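PDB 1OXX: ABC transporter, ATP binding protein from Sulfolobus solfataricus, which couples ATP hydrolysis to glucose uptake as the ATP-binding subunit of the GlcSTUV ABC transporter. Local coordinates for residues T45-I50 / T193-S198; V211-K216 / E226-N231; L219-K224 / I235-L240. The protein carries 1 engineered substitution. One frame throughout, in Å; residues are numbered along the deposited sequence.

Contact 1: residues T45-I50 / T193-S198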
loop_
_atom_site.group_PDB
_atom_site.type_symbol
_atom_site.label_atom_id
_atom_site.label_comp_id
_atom_site.label_asym_id
_atom_site.label_seq_id
_atom_site.Cartn_x
_atom_site.Cartn_y
_atom_site.Cartn_z
ATOM N N THR A 45 -10.869 1.144 -3.355
ATOM C CA THR A 45 -11.253 1.294 -4.747
ATOM C C THR A 45 -12.371 2.320 -4.857
ATOM O O THR A 45 -12.413 3.082 -5.830
ATOM C CB THR A 45 -11.670 -0.070 -5.337
ATOM O OG1 THR A 45 -10.492 -0.853 -5.557
ATOM C CG2 THR A 45 -12.323 0.083 -6.703
ATOM N N THR A 46 -13.266 2.349 -3.871
ATOM C CA THR A 46 -14.311 3.369 -3.868
ATOM C C THR A 46 -13.663 4.752 -3.850
ATOM O O THR A 46 -14.029 5.636 -4.622
ATOM C CB THR A 46 -15.233 3.183 -2.684
ATOM O OG1 THR A 46 -15.974 1.965 -2.863
ATOM C CG2 THR A 46 -16.301 4.294 -2.620
ATOM N N PHE A 47 -12.697 4.947 -2.968
ATOM C CA PHE A 47 -11.972 6.212 -2.924
ATOM C C PHE A 47 -11.353 6.518 -4.281
ATOM O O PHE A 47 -11.480 7.616 -4.809
ATOM C CB PHE A 47 -10.869 6.163 -1.862
ATOM C CG PHE A 47 -10.085 7.441 -1.730
ATOM C CD1 PHE A 47 -10.615 8.531 -1.064
ATOM C CD2 PHE A 47 -8.818 7.552 -2.265
ATOM C CE1 PHE A 47 -9.888 9.714 -0.939
ATOM C CE2 PHE A 47 -8.094 8.728 -2.134
ATOM C CZ PHE A 47 -8.631 9.806 -1.475
ATOM N N MET A 48 -10.704 5.527 -4.869
ATOM C CA MET A 48 -10.047 5.761 -6.131
ATOM C C MET A 48 -11.036 6.123 -7.234
ATOM O O MET A 48 -10.763 6.968 -8.098
ATOM C CB MET A 48 -9.248 4.523 -6.529
ATOM C CG MET A 48 -8.464 4.749 -7.823
ATOM S SD MET A 48 -6.734 4.274 -7.841
ATOM C CE MET A 48 -6.011 5.725 -7.150
ATOM N N ARG A 49 -12.184 5.450 -7.228
ATOM C CA ARG A 49 -13.208 5.709 -8.225
ATOM C C ARG A 49 -13.754 7.131 -8.079
ATOM O O ARG A 49 -14.099 7.770 -9.070
ATOM C CB ARG A 49 -14.335 4.676 -8.114
ATOM C CG ARG A 49 -13.961 3.331 -8.696
ATOM C CD ARG A 49 -14.988 2.243 -8.484
ATOM N NE ARG A 49 -16.207 2.420 -9.260
ATOM C CZ ARG A 49 -16.323 2.097 -10.539
ATOM N NH1 ARG A 49 -15.299 1.576 -11.187
ATOM N NH2 ARG A 49 -17.478 2.279 -11.167
ATOM N N ILE A 50 -13.825 7.623 -6.845
ATOM C CA ILE A 50 -14.264 8.994 -6.625
ATOM C C ILE A 50 -13.218 9.970 -7.160
ATOM O O ILE A 50 -13.561 10.977 -7.798
ATOM C CB ILE A 50 -14.593 9.220 -5.145
ATOM C CG1 ILE A 50 -15.920 8.545 -4.831
ATOM C CG2 ILE A 50 -14.672 10.694 -4.825
ATOM C CD1 ILE A 50 -16.302 8.543 -3.367
ATOM N N THR A 193 1.022 14.368 -10.371
ATOM C CA THR A 193 0.567 13.936 -9.072
ATOM C C THR A 193 0.263 12.449 -9.238
ATOM O O THR A 193 -0.204 11.995 -10.296
ATOM C CB THR A 193 -0.670 14.722 -8.691
ATOM O OG1 THR A 193 -0.352 16.124 -8.638
ATOM C CG2 THR A 193 -1.177 14.353 -7.270
ATOM N N LEU A 194 0.491 11.677 -8.185
ATOM C CA LEU A 194 0.301 10.244 -8.284
ATOM C C LEU A 194 -0.419 9.748 -7.045
ATOM O O LEU A 194 -0.055 10.120 -5.924
ATOM C CB LEU A 194 1.654 9.554 -8.407
ATOM C CG LEU A 194 1.588 8.036 -8.524
ATOM C CD1 LEU A 194 2.813 7.474 -9.202
ATOM C CD2 LEU A 194 1.397 7.424 -7.152
ATOM N N LEU A 195 -1.425 8.900 -7.231
ATOM C CA LEU A 195 -2.139 8.298 -6.124
ATOM C C LEU A 195 -2.140 6.796 -6.381
ATOM O O LEU A 195 -2.590 6.337 -7.441
ATOM C CB LEU A 195 -3.578 8.793 -6.021
ATOM C CG LEU A 195 -4.480 8.136 -4.966
ATOM C CD1 LEU A 195 -3.997 8.411 -3.565
ATOM C CD2 LEU A 195 -5.932 8.594 -5.123
ATOM N N VAL A 196 -1.658 6.041 -5.408
ATOM C CA VAL A 196 -1.623 4.585 -5.523
ATOM C C VAL A 196 -2.358 3.999 -4.338
ATOM O O VAL A 196 -2.151 4.424 -3.199
ATOM C CB VAL A 196 -0.187 4.050 -5.596
ATOM C CG1 VAL A 196 0.606 4.477 -4.386
ATOM C CG2 VAL A 196 -0.173 2.510 -5.714
ATOM N N VAL A 197 -3.248 3.053 -4.607
ATOM C CA VAL A 197 -3.912 2.327 -3.537
ATOM C C VAL A 197 -3.552 0.861 -3.693
ATOM O O VAL A 197 -3.495 0.333 -4.809
ATOM C CB VAL A 197 -5.443 2.528 -3.496
ATOM C CG1 VAL A 197 -5.790 4.003 -3.550
ATOM C CG2 VAL A 197 -6.120 1.776 -4.616
ATOM N N SER A 198 -3.301 0.182 -2.571
ATOM C CA SER A 198 -2.880 -1.203 -2.613
ATOM C C SER A 198 -3.050 -1.862 -1.255
ATOM O O SER A 198 -3.153 -1.166 -0.246
ATOM C CB SER A 198 -1.396 -1.301 -3.005
ATOM O OG SER A 198 -0.956 -2.638 -3.155
#
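Phe47 and Met48, on helix 41-52, pack on Leu195 and Val197 in a buried hydrophobic contact between this helix and strand 193-198, an inner strand of the central mixed sheet. The local axes run nearly antiparallel, at 157° and 9.3 Å apart. Met48 does most of the reaching. Its CG is anti to the backbone N (chi1 -177°), but the chain then bends, turning the methyl across the strand. In the conformer described, one of two modelled, Met48 CE lies 3.5 Å from Leu195 CD2 and 4.0 Å from Val197 CG1, over the gap between these two side chains on the same face of the strand. Phe47 adds an oblique contact, its CE2 3.7 Å from Leu195 CD2, and its side chain also touches Leu21, Ile26 and Ile36. The packing therefore joins the helix to the central sheet and the antiparallel sheet that contains strand 18-28. One turn earlier, Thr45 OG1 is hydrogen-bonded to Asp165 OD2 at the end of strand 161-165. Thr45 and Thr46 belong to the inferred ATP site, and a helix launched from the Walker A loop and laid against the parallel strands is the hallmark of P-loop NTPases.

Contact 2: residues V211-K216 / E226-N231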
loop_
_atom_site.group_PDB
_atom_site.type_symbol
_atom_site.label_atom_id
_atom_site.label_comp_id
_atom_site.label_asym_id
_atom_site.label_seq_id
_atom_site.Cartn_x
_atom_site.Cartn_y
_atom_site.Cartn_z
ATOM N N VAL A 211 1.501 8.621 2.975
ATOM C CA VAL A 211 0.469 7.603 2.902
ATOM C C VAL A 211 -0.592 7.811 3.953
ATOM O O VAL A 211 -0.306 8.216 5.083
ATOM C CB VAL A 211 1.050 6.200 3.162
ATOM C CG1 VAL A 211 2.344 6.106 4.013
ATOM C CG2 VAL A 211 0.042 5.024 3.095
ATOM N N GLY A 212 -1.834 7.563 3.554
ATOM C CA GLY A 212 -2.938 7.557 4.473
ATOM C C GLY A 212 -3.417 6.129 4.643
ATOM O O GLY A 212 -3.392 5.315 3.703
ATOM N N VAL A 213 -3.827 5.804 5.855
ATOM C CA VAL A 213 -4.323 4.479 6.142
ATOM C C VAL A 213 -5.811 4.531 6.440
ATOM O O VAL A 213 -6.264 5.270 7.323
ATOM C CB VAL A 213 -3.587 3.879 7.333
ATOM C CG1 VAL A 213 -4.059 2.468 7.578
ATOM C CG2 VAL A 213 -2.093 3.919 7.071
ATOM N N LEU A 214 -6.561 3.724 5.702
ATOM C CA LEU A 214 -8.012 3.661 5.817
ATOM C C LEU A 214 -8.460 2.423 6.602
ATOM O O LEU A 214 -8.143 1.300 6.204
ATOM C CB LEU A 214 -8.640 3.577 4.422
ATOM C CG LEU A 214 -9.164 4.874 3.794
ATOM C CD1 LEU A 214 -8.582 6.100 4.471
ATOM C CD2 LEU A 214 -8.927 4.916 2.283
ATOM N N VAL A 215 -9.199 2.634 7.689
ATOM C CA VAL A 215 -9.749 1.533 8.479
ATOM C C VAL A 215 -11.233 1.818 8.701
ATOM O O VAL A 215 -11.592 2.874 9.187
ATOM C CB VAL A 215 -9.049 1.380 9.834
ATOM C CG1 VAL A 215 -9.684 0.253 10.655
ATOM C CG2 VAL A 215 -7.550 1.122 9.654
ATOM N N LYS A 216 -12.073 0.863 8.316
ATOM C CA LYS A 216 -13.519 1.002 8.452
ATOM C C LYS A 216 -14.038 2.296 7.822
ATOM O O LYS A 216 -14.938 2.937 8.351
ATOM C CB LYS A 216 -13.927 0.916 9.921
ATOM N N GLU A 226 7.768 5.456 6.554
ATOM C CA GLU A 226 8.629 5.036 7.670
ATOM C C GLU A 226 8.043 5.464 9.025
ATOM O O GLU A 226 8.260 4.803 10.032
ATOM C CB GLU A 226 10.031 5.609 7.490
ATOM N N ASP A 227 7.322 6.575 9.052
ATOM C CA ASP A 227 6.733 7.064 10.288
ATOM C C ASP A 227 5.555 6.189 10.701
ATOM O O ASP A 227 5.391 5.882 11.883
ATOM C CB ASP A 227 6.363 8.542 10.139
ATOM C CG ASP A 227 7.594 9.433 10.080
ATOM O OD1 ASP A 227 8.653 9.013 10.605
ATOM O OD2 ASP A 227 7.610 10.551 9.522
ATOM N N LEU A 228 4.741 5.757 9.744
ATOM C CA LEU A 228 3.686 4.806 10.065
ATOM C C LEU A 228 4.295 3.493 10.517
ATOM O O LEU A 228 3.741 2.819 11.392
ATOM C CB LEU A 228 2.756 4.540 8.876
ATOM C CG LEU A 228 1.554 5.493 8.795
ATOM C CD1 LEU A 228 2.037 6.894 8.579
ATOM C CD2 LEU A 228 0.588 5.070 7.703
ATOM N N TYR A 229 5.413 3.103 9.903
ATOM C CA TYR A 229 6.062 1.841 10.235
ATOM C C TYR A 229 6.594 1.814 11.673
ATOM O O TYR A 229 6.397 0.838 12.415
ATOM C CB TYR A 229 7.222 1.614 9.269
ATOM C CG TYR A 229 7.761 0.196 9.237
ATOM C CD1 TYR A 229 7.092 -0.793 8.563
ATOM C CD2 TYR A 229 8.944 -0.136 9.865
ATOM C CE1 TYR A 229 7.587 -2.073 8.497
ATOM C CE2 TYR A 229 9.438 -1.421 9.823
ATOM C CZ TYR A 229 8.755 -2.384 9.138
ATOM O OH TYR A 229 9.212 -3.678 9.039
ATOM N N ASP A 230 7.275 2.883 12.070
ATOM C CA ASP A 230 7.901 2.935 13.379
ATOM C C ASP A 230 7.006 3.541 14.458
ATOM O O ASP A 230 7.149 3.197 15.639
ATOM C CB ASP A 230 9.204 3.725 13.306
ATOM C CG ASP A 230 10.300 2.977 12.594
ATOM O OD1 ASP A 230 10.251 1.722 12.516
ATOM O OD2 ASP A 230 11.261 3.591 12.071
ATOM N N ASN A 231 6.079 4.407 14.064
ATOM C CA ASN A 231 5.182 5.072 15.016
ATOM C C ASN A 231 3.707 4.924 14.629
ATOM O O ASN A 231 2.989 5.910 14.451
ATOM C CB ASN A 231 5.579 6.540 15.146
ATOM C CG ASN A 231 7.000 6.701 15.623
ATOM O OD1 ASN A 231 7.338 6.284 16.730
ATOM N ND2 ASN A 231 7.850 7.276 14.780
#
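A small hydrophobic cluster at the edge of the ATPase core brings Leu228 of helix 225-230 against Val211 and Val213 of strand 210-215. It closes a beta hairpin followed by a helix: strand 210-215 turns back into the antiparallel strand 218-223, and the chain then enters the helix that returns over the first strand. The nearest backbones are those of Val211 and Leu228, whose CA atoms are 8.3 Å apart, so the gap is bridged by the leucine side chain, which meets the valine side chains and the carbonyl of Val211.

One methyl of the leucine does the touching. Leu228 CD2 is directed at the two valines, which point from the same face of the strand with Gly212 between them. Toward Val211 the fit is light: Leu228 CD2 stands 4.2 Å from Val211 CG1, and as far from the carbonyl oxygen of that residue. Val211 was modelled in two conformations, which makes the position of Val211 CG1 less certain than that of the backbone. Val213 presents CG2, the methyl beside its backbone N, but Leu228 CD2 and Val213 CG2 are modelled closer than two carbons can sit, so the detail of this pair is doubtful.

Leu228 also rests on Gln221 of the hairpin's second strand, and Val213 continues onto Val237 and Leu240 of helix 235-241. On another side of helix 225-230, Tyr229 bonds to Glu279 through its hydroxyl and makes a cation-pi contact with Arg277, so the helix lies between the central sheet and residues Arg277 and Glu279, which follow strand 271-276.

Contact 3: residues L219-K224 / I235-L240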
loop_
_atom_site.group_PDB
_atom_site.type_symbol
_atom_site.label_atom_id
_atom_site.label_comp_id
_atom_site.label_asym_id
_atom_site.label_seq_id
_atom_site.Cartn_x
_atom_site.Cartn_y
_atom_site.Cartn_z
ATOM N N LEU A 219 -9.959 7.564 7.692
ATOM C CA LEU A 219 -8.541 7.828 7.580
ATOM C C LEU A 219 -8.017 7.978 9.000
ATOM O O LEU A 219 -8.352 8.952 9.691
ATOM C CB LEU A 219 -8.352 9.118 6.801
ATOM C CG LEU A 219 -6.950 9.468 6.370
ATOM C CD1 LEU A 219 -6.487 8.482 5.322
ATOM C CD2 LEU A 219 -6.956 10.889 5.823
ATOM N N VAL A 220 -7.227 7.005 9.450
ATOM C CA VAL A 220 -6.824 6.944 10.851
ATOM C C VAL A 220 -5.420 7.469 11.128
ATOM O O VAL A 220 -5.101 7.800 12.273
ATOM C CB VAL A 220 -6.974 5.510 11.415
ATOM C CG1 VAL A 220 -8.440 5.051 11.403
ATOM C CG2 VAL A 220 -6.129 4.529 10.675
ATOM N N GLN A 221 -4.587 7.564 10.090
ATOM C CA GLN A 221 -3.239 8.102 10.225
ATOM C C GLN A 221 -2.724 8.491 8.850
ATOM O O GLN A 221 -3.070 7.866 7.837
ATOM C CB GLN A 221 -2.288 7.073 10.860
ATOM C CG GLN A 221 -0.905 7.633 11.181
ATOM C CD GLN A 221 -0.068 6.708 12.045
ATOM O OE1 GLN A 221 -0.479 5.575 12.363
ATOM N NE2 GLN A 221 1.123 7.179 12.430
ATOM N N VAL A 222 -1.948 9.562 8.806
ATOM C CA VAL A 222 -1.351 10.033 7.585
ATOM C C VAL A 222 0.073 10.407 7.898
ATOM O O VAL A 222 0.328 11.093 8.883
ATOM C CB VAL A 222 -2.049 11.306 7.066
ATOM C CG1 VAL A 222 -1.229 11.944 5.923
ATOM C CG2 VAL A 222 -3.436 10.984 6.644
ATOM N N GLY A 223 0.996 9.988 7.052
ATOM C CA GLY A 223 2.395 10.328 7.256
ATOM C C GLY A 223 3.333 9.649 6.280
ATOM O O GLY A 223 2.903 8.983 5.352
ATOM N N LYS A 224 4.637 9.845 6.469
ATOM C CA LYS A 224 5.635 9.173 5.645
ATOM C C LYS A 224 5.551 7.688 5.935
ATOM O O LYS A 224 5.273 7.312 7.072
ATOM C CB LYS A 224 7.040 9.669 5.986
ATOM C CG LYS A 224 7.269 11.108 5.607
ATOM C CD LYS A 224 8.637 11.593 6.064
ATOM C CE LYS A 224 8.924 12.970 5.505
ATOM N NZ LYS A 224 10.178 13.563 6.062
ATOM N N ILE A 235 -2.321 -0.886 16.709
ATOM C CA ILE A 235 -1.752 -2.152 16.265
ATOM C C ILE A 235 -2.281 -2.520 14.865
ATOM O O ILE A 235 -1.575 -3.152 14.071
ATOM C CB ILE A 235 -1.975 -3.297 17.307
ATOM C CG1 ILE A 235 -1.039 -4.473 17.019
ATOM C CG2 ILE A 235 -3.438 -3.757 17.338
ATOM C CD1 ILE A 235 0.430 -4.189 17.215
ATOM N N GLN A 236 -3.503 -2.097 14.550
ATOM C CA GLN A 236 -4.036 -2.348 13.211
ATOM C C GLN A 236 -3.230 -1.608 12.149
ATOM O O GLN A 236 -2.886 -2.174 11.115
ATOM C CB GLN A 236 -5.513 -1.995 13.080
ATOM C CG GLN A 236 -6.043 -2.414 11.718
ATOM C CD GLN A 236 -7.541 -2.612 11.669
ATOM O OE1 GLN A 236 -8.046 -3.313 10.784
ATOM N NE2 GLN A 236 -8.257 -1.997 12.601
ATOM N N VAL A 237 -2.920 -0.342 12.371
ATOM C CA VAL A 237 -2.067 0.343 11.412
ATOM C C VAL A 237 -0.685 -0.322 11.353
ATOM O O VAL A 237 -0.098 -0.497 10.287
ATOM C CB VAL A 237 -1.913 1.830 11.751
ATOM C CG1 VAL A 237 -0.820 2.461 10.919
ATOM C CG2 VAL A 237 -3.231 2.548 11.544
ATOM N N ALA A 238 -0.160 -0.689 12.515
ATOM C CA ALA A 238 1.152 -1.317 12.567
ATOM C C ALA A 238 1.232 -2.518 11.647
ATOM O O ALA A 238 2.236 -2.712 10.970
ATOM C CB ALA A 238 1.473 -1.742 13.976
ATOM N N SER A 239 0.184 -3.338 11.646
ATOM C CA SER A 239 0.159 -4.553 10.835
ATOM C C SER A 239 -0.146 -4.295 9.363
ATOM O O SER A 239 0.270 -5.050 8.496
ATOM C CB SER A 239 -0.845 -5.542 11.415
ATOM O OG SER A 239 -2.175 -5.145 11.176
ATOM N N LEU A 240 -0.865 -3.223 9.070
ATOM C CA LEU A 240 -1.154 -2.904 7.679
ATOM C C LEU A 240 0.107 -2.475 6.924
ATOM O O LEU A 240 0.249 -2.748 5.709
ATOM C CB LEU A 240 -2.238 -1.822 7.586
ATOM C CG LEU A 240 -3.641 -2.344 7.821
ATOM C CD1 LEU A 240 -4.615 -1.211 8.145
ATOM C CD2 LEU A 240 -4.090 -3.156 6.597
#
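Val237 lies at the centre of this contact, its two methyls divided between Gln221 and Val220 of strand 218-223. Its CG1, anti to the backbone N (chi1 169°), meets the amide oxygen of the glutamine, with Gln221 OE1 3.4 Å away. The other methyl turns to the valine, where Val237 CG2 and Val220 CG2 are 3.6 Å apart. The first meeting is a polar group laid against a hydrocarbon and the second is plain apolar packing at a more exposed margin.

Gln221 leaves the strand as an extended chain, CG anti to the backbone N (chi1 -173°), and runs at a slant to Val237. Its amide has stronger partners than the valine: OE1 accepts a hydrogen bond from the backbone N of Val233, while NE2 donates to the carbonyl of Asn231. Two bonds from opposite ends of one amide fix its rotation and clamp the loop that joins helix 225-230 to helix 235-241. The oxygen that touches Val237 is thus already held by a backbone N-H.

That consecutive residues both point toward the helix reflects a beta bulge. Val220 has helix-like psi (-18°), and Val220 and Gln221 together face Val213, the former giving its N-H to the carbonyl of Val213 and the latter accepting the N-H of the same residue. The bulge thus puts Val220 and Gln221 side by side on the face turned to Val237.

Strand 218-223 is an edge strand of the central mixed sheet. Helix 235-241 sits against its face, with Gln236 and Leu240 reaching Pro39 of the Walker A loop, while Ile235 and Ser239 lean on Glu246 of strand 245-252, which begins the next sheet.

Following the chain from the N terminus, contact 1 closes the longest loop: the 142 residues between segments 45-50 and 193-198 return to pack the P-loop helix on the middle of the central sheet. Contacts 2 and 3 come later and are local, each closing a short loop, and their segments alternate along the chain so that the two loops cross. Their centres are 2 Å apart, and strands 210-215 and 218-223, one from each contact, pair directly. Contact 1 lies about 16 to 17 Å, centre to centre, from the other two. All three reach the same sheet: contact 1 at an inner strand, the crossed pair at its edge, where two helices lead toward the C-terminal domain.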